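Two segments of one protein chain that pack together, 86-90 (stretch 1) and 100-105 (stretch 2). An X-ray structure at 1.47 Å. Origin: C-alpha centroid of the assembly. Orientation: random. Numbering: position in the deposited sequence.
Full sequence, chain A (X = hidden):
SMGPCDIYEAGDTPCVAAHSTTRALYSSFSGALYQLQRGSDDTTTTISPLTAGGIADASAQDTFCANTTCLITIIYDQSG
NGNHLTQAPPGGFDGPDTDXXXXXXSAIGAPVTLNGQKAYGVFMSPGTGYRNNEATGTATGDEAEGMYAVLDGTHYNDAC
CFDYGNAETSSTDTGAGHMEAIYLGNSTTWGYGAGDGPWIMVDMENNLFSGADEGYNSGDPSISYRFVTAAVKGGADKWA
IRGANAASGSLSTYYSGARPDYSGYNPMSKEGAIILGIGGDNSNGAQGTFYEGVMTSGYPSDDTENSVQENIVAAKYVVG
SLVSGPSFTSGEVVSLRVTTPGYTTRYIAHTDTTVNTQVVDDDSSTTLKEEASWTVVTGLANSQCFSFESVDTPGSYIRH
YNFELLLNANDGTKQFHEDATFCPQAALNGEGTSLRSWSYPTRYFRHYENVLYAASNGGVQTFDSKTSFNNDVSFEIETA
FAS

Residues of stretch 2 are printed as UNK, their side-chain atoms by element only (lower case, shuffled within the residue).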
# COMPACT_ATOMS: atom_id res chain seq x y z
N THR A 86 -6.93 -10.36 7.85
CA THR A 86 -8.25 -9.87 7.44
C THR A 86 -8.40 -8.39 7.82
O THR A 86 -7.54 -7.78 8.51
CB THR A 86 -9.36 -10.76 8.02
OG1 THR A 86 -9.29 -10.64 9.44
CG2 THR A 86 -9.30 -12.18 7.52
N GLN A 87 -9.49 -7.80 7.40
CA GLN A 87 -9.74 -6.36 7.60
C GLN A 87 -9.54 -6.01 9.07
O GLN A 87 -10.16 -6.65 9.93
CB GLN A 87 -11.15 -6.03 7.13
CG GLN A 87 -11.43 -4.54 6.97
CD GLN A 87 -12.79 -4.29 6.35
OE1 GLN A 87 -13.55 -5.25 6.05
NE2 GLN A 87 -13.11 -3.03 6.09
N ALA A 88 -8.68 -5.04 9.38
CA ALA A 88 -8.32 -4.77 10.77
C ALA A 88 -9.49 -4.08 11.45
O ALA A 88 -10.14 -3.16 10.94
CB ALA A 88 -7.09 -3.95 10.87
N PRO A 89 -9.73 -4.50 12.72
CA PRO A 89 -10.82 -3.91 13.51
C PRO A 89 -10.44 -2.64 14.22
O PRO A 89 -9.29 -2.33 14.48
CB PRO A 89 -11.05 -5.03 14.54
CG PRO A 89 -9.67 -5.59 14.81
CD PRO A 89 -9.03 -5.57 13.42
N PRO A 90 -11.46 -1.89 14.70
CA PRO A 90 -11.18 -0.75 15.55
C PRO A 90 -10.45 -1.18 16.83
O PRO A 90 -10.63 -2.30 17.33
CB PRO A 90 -12.62 -0.24 15.85
CG PRO A 90 -13.46 -1.43 15.77
CD PRO A 90 -12.89 -2.21 14.59
N UNK A 100 -15.78 1.49 12.32
CA UNK A 100 -14.41 1.82 12.74
C UNK A 100 -13.39 0.77 12.31
O UNK A 100 -12.24 0.85 12.79
N UNK A 101 -13.77 -0.18 11.48
CA UNK A 101 -12.77 -1.05 10.81
C UNK A 101 -11.90 -0.19 9.91
O UNK A 101 -12.21 0.95 9.54
c UNK A 101 -14.39 -5.53 12.44
o UNK A 101 -14.71 -6.63 13.20
c UNK A 101 -13.41 -2.17 9.98
c UNK A 101 -13.05 -4.54 10.75
c UNK A 101 -13.34 -5.62 11.56
c UNK A 101 -14.88 -3.31 11.68
c UNK A 101 -13.77 -3.35 10.82
c UNK A 101 -15.18 -4.40 12.48
N UNK A 102 -10.72 -0.75 9.61
CA UNK A 102 -9.83 -0.10 8.63
C UNK A 102 -10.24 -0.49 7.23
O UNK A 102 -11.02 -1.42 7.02
c UNK A 102 -8.41 -0.53 8.92
o UNK A 102 -8.40 0.88 10.85
o UNK A 102 -6.88 -0.71 10.73
c UNK A 102 -7.84 -0.07 10.25
N UNK A 103 -9.81 0.30 6.25
CA UNK A 103 -10.06 0.01 4.84
C UNK A 103 -9.27 -1.26 4.42
O UNK A 103 -8.12 -1.48 4.90
c UNK A 103 -10.33 2.44 4.12
n UNK A 103 -11.65 2.40 4.33
c UNK A 103 -9.60 1.13 3.94
o UNK A 103 -9.70 3.48 4.02
N UNK A 104 -9.87 -1.97 3.48
CA UNK A 104 -9.14 -2.96 2.66
C UNK A 104 -8.33 -2.25 1.58
O UNK A 104 -8.72 -1.18 1.05
c UNK A 104 -10.87 -4.82 3.05
c UNK A 104 -11.94 -5.57 2.31
c UNK A 104 -9.95 -5.75 3.75
c UNK A 104 -10.12 -3.94 2.04
N UNK A 105 -7.25 -2.88 1.16
CA UNK A 105 -6.44 -2.38 0.04
C UNK A 105 -7.07 -2.69 -1.29
O UNK A 105 -7.65 -3.77 -1.49
c UNK A 105 -5.03 -2.96 0.10

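Position 100 carries backbone atoms alone, with no side-chain atom of any element. Its carbonyl O approaches Pro90 CB at 3.3 Å. Its phi of 78° and psi of 10° lie where a positive phi by itself favours a residue without a side chain, and an ideal CB built on this backbone would come within a tight 3.2 Å of Pro90 CB. The residue is Gly100. Gly100 O also lies 3.4 Å from Pro90 N, but a proline nitrogen has no hydrogen to share, so this is proximity without a hydrogen bond.

Position 101 has eight side-chain atoms: one carbon leading to a ring of six carbons, which bears one oxygen. Over one face of the ring lie Pro89 CA, 3.8 Å from the ring centroid and 23° off the normal, and Pro90 CD, 3.9 Å from that centroid and 21° off. Both small offsets support CH-pi contacts. A six-carbon ring with a terminal oxygen identifies Tyr101. Its chi1 is -83° (m). Near the ring plane, Gln87 O meets the edge, 3.7 Å from Tyr101 CD2.

Position 102 has two side-chain carbons, the second carrying two oxygens, one of which lies 3.2 Å from Ala88 CB. This short carboxylate is Asp102. The oxygen near Ala88 is OD2, which is hydrogen-bonded elsewhere in the structure. The polar link to stretch 1 runs through the backbone instead: Asp102 N donates to Ala88 O at 2.8 Å with a nearly straight angle of 173°.

Position 103 also has two side-chain carbons, but the second bears one oxygen and one nitrogen. CA-to-CB points away from stretch 1, and the side chain comes no nearer to it than 5.9 Å. The amide identifies Asn103.

Position 104 shows four carbons, forked at the second. Its CA-to-CB bond points sideways, yet the end of the side chain comes nearer, with a terminal carbon 3.6 Å from Gln87 CB. This is Leu104, and the carbon is CD2.

Position 105 has a single side-chain carbon and makes no contact with stretch 1; it is Ala105.

The stretches run in nearly opposite directions, 161° apart, and bury 452 Å² between them, both sides summed. Two hydrogen bonds engage the backbone of Asp102: its N binds Ala88 O, while its O accepts from Gln87 NE2 at 2.8 Å and 160°. The second bond is within reach because the Gln87 side chain, which starts toward stretch 2, is extended, with chi1 and chi2 both t. Beside this polar centre, the prolines pack over the Tyr101 ring, while Leu104 meets the aliphatic base of Gln87.

Stretch 2, residues 100-105: GYDNLA
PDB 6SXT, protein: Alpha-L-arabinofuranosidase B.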